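Melanin biosynthesis protein TyrA, putative (Shewanella oneidensis, PDB 2IIZ) binds heme b and is probably a dye-decolorizing (DyP-type) peroxidase that oxidises substrates with hydrogen peroxide. Local coordinates at residues A[17-22]-A[57-62]; A[25-30]-A[103-108]. All blocks are in the same frame, centred on the assembly; numbering follows the deposited sequence.

From the N terminus the chain passes 17-22, enters strand 21-29 and runs on through 25-30. Helix 34-54 follows, and at 57-62 the chain comes back beside 17-22, where interaction 1 closes a first loop at the entry to strand 61-67. The chain then travels on to strand 103-109, and interaction 2 closes a longer loop by pairing 103-108 with 25-30. Because the segments alternate along the sequence, the two loops cross rather than nest. Strand 103-109 lies between strands 21-29 and 61-67 in the sheet, and Arg108 near its end joins the sites: its backbone N probably bonds Asn61 O, its guanidinium Glu17 O and Asn19 OD1.

Interaction 1 of 2, residues A[17-22]-A[57-62]; sequences EGNLHS and DSAFNG
Asn19 carries this contact, reaching from the segment 17-22 to Ala59 and Asn61. Its CB leaves the backbone toward 57-62, and CG stands beside the backbone N and anti to the carbonyl carbon (chi1 -67°). From CG the amide divides its two ends between two partners. Asn19 ND2 donates to the backbone O of Ala59 at 2.8 Å, in a bent bond (141° at the hydrogen) whose donor sits above the carbonyl plane rather than within it; Ala59 CB lies 3.8 Å from the same Asn19 ND2. Asn19 OD1 accepts from Asn61 ND2, 3.3 Å away, in a straighter bond, and this acceptor lies close to the amide plane of Asn61. The two amides thus meet tip to tip, their planes turned 54° apart. Asn19 lies two residues ahead of strand 21-29 and Asn61 opens strand 61-67, the segment before it leading in through Ala59 and Phe60; these two strands of the large antiparallel sheet are separated by strand 103-109. The amide pair joins the starts of the two flanking strands beside Arg108, near the end of that middle strand, in the ferredoxin-like N-terminal half of the DyP fold. Asn61 ND2 also gives a weak bond, 3.2 Å long, to Ala59 O, which consequently receives both side-chain amides. Arg108 NE is a second donor to Asn19 OD1, so that this buried oxygen is gripped by two N-H groups, while Asn19 ND2 has a further, weak bond to Asp110 OD1.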
loop_
_atom_site.group_PDB
_atom_site.type_symbol
_atom_site.label_atom_id
_atom_site.label_comp_id
_atom_site.label_asym_id
_atom_site.label_seq_id
_atom_site.Cartn_x
_atom_site.Cartn_y
_atom_site.Cartn_z
ATOM N N GLU A 17 20.221 -6.561 1.675
ATOM C CA GLU A 17 20.287 -5.107 1.803
ATOM C C GLU A 17 18.880 -4.520 1.634
ATOM O O GLU A 17 17.952 -5.194 1.157
ATOM C CB GLU A 17 21.236 -4.502 0.760
ATOM C CG GLU A 17 22.709 -4.872 0.928
ATOM C CD GLU A 17 23.304 -4.382 2.245
ATOM O OE1 GLU A 17 22.783 -3.376 2.788
ATOM O OE2 GLU A 17 24.290 -5.003 2.738
ATOM N N GLY A 18 18.723 -3.266 2.035
ATOM C CA GLY A 18 17.395 -2.596 2.038
ATOM C C GLY A 18 16.736 -2.501 0.678
ATOM O O GLY A 18 17.429 -2.622 -0.336
ATOM N N ASN A 19 15.408 -2.281 0.672
ATOM C CA ASN A 19 14.592 -2.144 -0.555
ATOM C C ASN A 19 13.542 -1.076 -0.421
ATOM O O ASN A 19 13.157 -0.712 0.689
ATOM C CB ASN A 19 13.831 -3.439 -0.889
ATOM C CG ASN A 19 14.756 -4.585 -1.275
ATOM O OD1 ASN A 19 15.361 -5.216 -0.418
ATOM N ND2 ASN A 19 14.868 -4.845 -2.553
ATOM N N LEU A 20 13.060 -0.582 -1.557
ATOM C CA LEU A 20 12.020 0.439 -1.534
ATOM C C LEU A 20 10.653 -0.049 -1.026
ATOM O O LEU A 20 9.857 0.760 -0.551
ATOM C CB LEU A 20 11.837 1.057 -2.922
ATOM C CG LEU A 20 13.078 1.736 -3.514
ATOM C CD1 LEU A 20 12.844 2.243 -4.961
ATOM C CD2 LEU A 20 13.526 2.872 -2.638
ATOM N N HIS A 21 10.371 -1.351 -1.126
ATOM C CA HIS A 21 9.039 -1.870 -0.782
ATOM C C HIS A 21 9.101 -3.289 -0.229
ATOM O O HIS A 21 10.072 -4.003 -0.421
ATOM C CB HIS A 21 8.134 -1.923 -1.995
ATOM C CG HIS A 21 7.900 -0.611 -2.693
ATOM N ND1 HIS A 21 7.139 0.400 -2.151
ATOM C CD2 HIS A 21 8.298 -0.167 -3.913
ATOM C CE1 HIS A 21 7.089 1.417 -2.998
ATOM N NE2 HIS A 21 7.784 1.102 -4.077
ATOM N N SER A 22 8.034 -3.681 0.458
ATOM C CA SER A 22 7.945 -4.999 1.066
ATOM C C SER A 22 6.498 -5.391 1.360
ATOM O O SER A 22 5.619 -4.531 1.495
ATOM C CB SER A 22 8.694 -4.985 2.398
ATOM O OG SER A 22 8.024 -4.115 3.280
ATOM N N ASP A 57 16.855 -7.398 -11.596
ATOM C CA ASP A 57 16.697 -6.037 -12.052
ATOM C C ASP A 57 16.110 -5.128 -10.964
ATOM O O ASP A 57 16.427 -3.939 -10.913
ATOM C CB ASP A 57 15.810 -6.026 -13.313
ATOM C CG ASP A 57 16.028 -4.798 -14.174
ATOM O OD1 ASP A 57 16.776 -3.894 -13.734
ATOM O OD2 ASP A 57 15.450 -4.739 -15.292
ATOM N N SER A 58 15.263 -5.684 -10.095
ATOM C CA SER A 58 14.603 -4.897 -9.044
ATOM C C SER A 58 14.914 -5.452 -7.663
ATOM O O SER A 58 14.105 -5.338 -6.750
ATOM C CB SER A 58 13.095 -4.890 -9.279
ATOM O OG SER A 58 12.522 -6.162 -9.023
ATOM N N ALA A 59 16.095 -6.052 -7.533
ATOM C CA ALA A 59 16.632 -6.543 -6.253
ATOM C C ALA A 59 15.635 -7.317 -5.394
ATOM O O ALA A 59 15.524 -7.087 -4.179
ATOM C CB ALA A 59 17.235 -5.401 -5.481
ATOM N N PHE A 60 14.908 -8.238 -6.025
ATOM C CA PHE A 60 13.884 -8.985 -5.312
ATOM C C PHE A 60 14.542 -9.904 -4.321
ATOM O O PHE A 60 15.612 -10.466 -4.595
ATOM C CB PHE A 60 13.013 -9.812 -6.254
ATOM C CG PHE A 60 12.024 -10.677 -5.538
ATOM C CD1 PHE A 60 12.414 -11.896 -4.980
ATOM C CD2 PHE A 60 10.699 -10.279 -5.413
ATOM C CE1 PHE A 60 11.500 -12.710 -4.300
ATOM C CE2 PHE A 60 9.777 -11.079 -4.742
ATOM C CZ PHE A 60 10.182 -12.303 -4.181
ATOM N N ASN A 61 13.900 -10.068 -3.168
ATOM C CA ASN A 61 14.326 -11.089 -2.219
ATOM C C ASN A 61 13.274 -11.273 -1.150
ATOM O O ASN A 61 12.372 -10.443 -1.025
ATOM C CB ASN A 61 15.638 -10.716 -1.568
ATOM C CG ASN A 61 15.505 -9.517 -0.702
ATOM O OD1 ASN A 61 15.052 -9.607 0.455
ATOM N ND2 ASN A 61 15.890 -8.363 -1.243
ATOM N N GLY A 62 13.406 -12.366 -0.395
ATOM C CA GLY A 62 12.332 -12.846 0.448
ATOM C C GLY A 62 12.690 -14.052 1.308
ATOM O O GLY A 62 13.716 -14.701 1.109
#

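Interaction 2 of 2, residues A[25-30]-A[103-108]; sequences LMFNAN and LFVHLR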
loop_
_atom_site.group_PDB
_atom_site.type_symbol
_atom_site.label_atom_id
_atom_site.label_comp_id
_atom_site.label_asym_id
_atom_site.label_seq_id
_atom_site.Cartn_x
_atom_site.Cartn_y
_atom_site.Cartn_z
ATOM N N LEU A 25 3.147 -11.140 5.280
ATOM C CA LEU A 25 1.981 -12.002 5.250
ATOM C C LEU A 25 2.088 -13.025 6.339
ATOM O O LEU A 25 3.064 -13.778 6.420
ATOM C CB LEU A 25 1.858 -12.723 3.922
ATOM C CG LEU A 25 1.867 -11.859 2.675
ATOM C CD1 LEU A 25 1.821 -12.745 1.423
ATOM C CD2 LEU A 25 0.704 -10.889 2.700
HETATM N N MSE A 26 1.047 -13.024 7.162
HETATM C CA MSE A 26 0.903 -13.889 8.309
HETATM C C MSE A 26 -0.226 -14.845 8.026
HETATM O O MSE A 26 -1.343 -14.401 7.729
HETATM C CB MSE A 26 0.564 -13.026 9.494
HETATM C CG MSE A 26 1.687 -12.085 9.809
HETATM SE SE MSE A 26 3.178 -13.163 10.415
HETATM C CE MSE A 26 4.333 -11.647 10.818
ATOM N N PHE A 27 0.079 -16.144 8.104
ATOM C CA PHE A 27 -0.883 -17.217 7.828
ATOM C C PHE A 27 -0.994 -18.132 9.026
ATOM O O PHE A 27 -0.009 -18.395 9.723
ATOM C CB PHE A 27 -0.447 -18.113 6.657
ATOM C CG PHE A 27 -0.318 -17.404 5.350
ATOM C CD1 PHE A 27 -1.412 -17.276 4.506
ATOM C CD2 PHE A 27 0.902 -16.866 4.958
ATOM C CE1 PHE A 27 -1.301 -16.620 3.291
ATOM C CE2 PHE A 27 1.024 -16.216 3.758
ATOM C CZ PHE A 27 -0.091 -16.088 2.910
ATOM N N ASN A 28 -2.206 -18.617 9.244
ATOM C CA ASN A 28 -2.469 -19.643 10.223
ATOM C C ASN A 28 -3.041 -20.844 9.487
ATOM O O ASN A 28 -3.863 -20.710 8.568
ATOM C CB ASN A 28 -3.414 -19.137 11.321
ATOM C CG ASN A 28 -2.691 -18.337 12.396
ATOM O OD1 ASN A 28 -1.460 -18.363 12.498
ATOM N ND2 ASN A 28 -3.456 -17.620 13.207
ATOM N N ALA A 29 -2.579 -22.017 9.903
ATOM C CA ALA A 29 -2.872 -23.249 9.207
ATOM C C ALA A 29 -4.188 -23.835 9.690
ATOM O O ALA A 29 -4.556 -23.684 10.851
ATOM C CB ALA A 29 -1.739 -24.236 9.414
ATOM N N ASN A 30 -4.893 -24.506 8.785
ATOM C CA ASN A 30 -6.133 -25.179 9.123
ATOM C C ASN A 30 -5.791 -26.431 9.942
ATOM O O ASN A 30 -4.606 -26.747 10.120
ATOM C CB ASN A 30 -6.939 -25.512 7.850
ATOM C CG ASN A 30 -7.344 -24.259 7.051
ATOM O OD1 ASN A 30 -7.469 -23.167 7.600
ATOM N ND2 ASN A 30 -7.546 -24.425 5.750
ATOM N N LEU A 103 2.766 -19.096 10.151
ATOM C CA LEU A 103 3.699 -18.840 9.063
ATOM C C LEU A 103 3.785 -17.367 8.720
ATOM O O LEU A 103 2.781 -16.639 8.752
ATOM C CB LEU A 103 3.276 -19.592 7.809
ATOM C CG LEU A 103 3.266 -21.112 7.858
ATOM C CD1 LEU A 103 2.628 -21.611 6.576
ATOM C CD2 LEU A 103 4.673 -21.679 8.011
ATOM N N PHE A 104 5.003 -16.957 8.382
ATOM C CA PHE A 104 5.314 -15.601 7.980
ATOM C C PHE A 104 6.043 -15.674 6.639
ATOM O O PHE A 104 7.031 -16.415 6.485
ATOM C CB PHE A 104 6.176 -14.946 9.058
ATOM C CG PHE A 104 6.653 -13.544 8.731
ATOM C CD1 PHE A 104 5.853 -12.641 8.043
ATOM C CD2 PHE A 104 7.911 -13.130 9.135
ATOM C CE1 PHE A 104 6.305 -11.364 7.760
ATOM C CE2 PHE A 104 8.363 -11.865 8.855
ATOM C CZ PHE A 104 7.551 -10.975 8.162
ATOM N N VAL A 105 5.534 -14.900 5.678
ATOM C CA VAL A 105 6.158 -14.738 4.387
ATOM C C VAL A 105 6.565 -13.277 4.257
ATOM O O VAL A 105 5.715 -12.359 4.217
ATOM C CB VAL A 105 5.204 -15.129 3.230
ATOM C CG1 VAL A 105 5.840 -14.853 1.892
ATOM C CG2 VAL A 105 4.829 -16.593 3.312
ATOM N N HIS A 106 7.876 -13.083 4.183
ATOM C CA HIS A 106 8.499 -11.775 4.120
ATOM C C HIS A 106 9.015 -11.550 2.727
ATOM O O HIS A 106 9.934 -12.251 2.291
ATOM C CB HIS A 106 9.666 -11.780 5.074
ATOM C CG HIS A 106 10.450 -10.515 5.094
ATOM N ND1 HIS A 106 10.250 -9.536 6.044
ATOM C CD2 HIS A 106 11.445 -10.074 4.299
ATOM C CE1 HIS A 106 11.087 -8.541 5.829
ATOM N NE2 HIS A 106 11.823 -8.840 4.776
ATOM N N LEU A 107 8.429 -10.575 2.032
ATOM C CA LEU A 107 8.765 -10.326 0.627
ATOM C C LEU A 107 9.258 -8.916 0.393
ATOM O O LEU A 107 8.706 -7.955 0.942
ATOM C CB LEU A 107 7.557 -10.582 -0.279
ATOM C CG LEU A 107 6.850 -11.918 -0.092
ATOM C CD1 LEU A 107 5.624 -12.011 -1.004
ATOM C CD2 LEU A 107 7.792 -13.087 -0.337
ATOM N N ARG A 108 10.290 -8.791 -0.439
ATOM C CA ARG A 108 10.899 -7.474 -0.687
ATOM C C ARG A 108 11.319 -7.214 -2.121
ATOM O O ARG A 108 11.662 -8.142 -2.847
ATOM C CB ARG A 108 12.070 -7.263 0.274
ATOM C CG ARG A 108 11.653 -6.373 1.408
ATOM C CD ARG A 108 12.483 -6.514 2.596
ATOM N NE ARG A 108 13.834 -6.042 2.385
ATOM C CZ ARG A 108 14.685 -5.741 3.361
ATOM N NH1 ARG A 108 14.332 -5.837 4.638
ATOM N NH2 ARG A 108 15.896 -5.334 3.049
#
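Leu103 O accepts the backbone N-H of Phe27 in a nearly linear bond, with Phe27 N 2.8 Å from Leu103 O. Met26 CA adds a CA-H...O contact to the same Leu103 O at 3.4 Å. Leu103 N returns a bond to Phe27 O. Two residues along, Leu25 and Val105 form another reciprocal pair, with Val105 N 2.8 Å from Leu25 O. Between these hydrogen-bonded pairs lies the non-hydrogen-bonded pair of Met26 and Phe104. This is an antiparallel ladder inside the ferredoxin-like sheet of the DyP-type N-terminal half, with strand 130-139 on the other side of strand 21-29. In Met26, a selenomethionine, the bend at chi2 (-67°) brings SE alongside the Phe104 ring in an oblique Met-aromatic contact. Met26 CE, beyond it, lies over one face of the Phe104 ring, 3.7 Å from the centroid and offset toward the rim, in a CH-pi contact. Leu25 O meets the edge of that ring. The side chains of Leu25, Phe27, Leu103 and Val105 occupy the opposite face of the sheet, where Phe27 CE2 rests 3.8 Å from Val105 CG2 and Leu103 packs on Leu37 and Ile41 of helix 34-54.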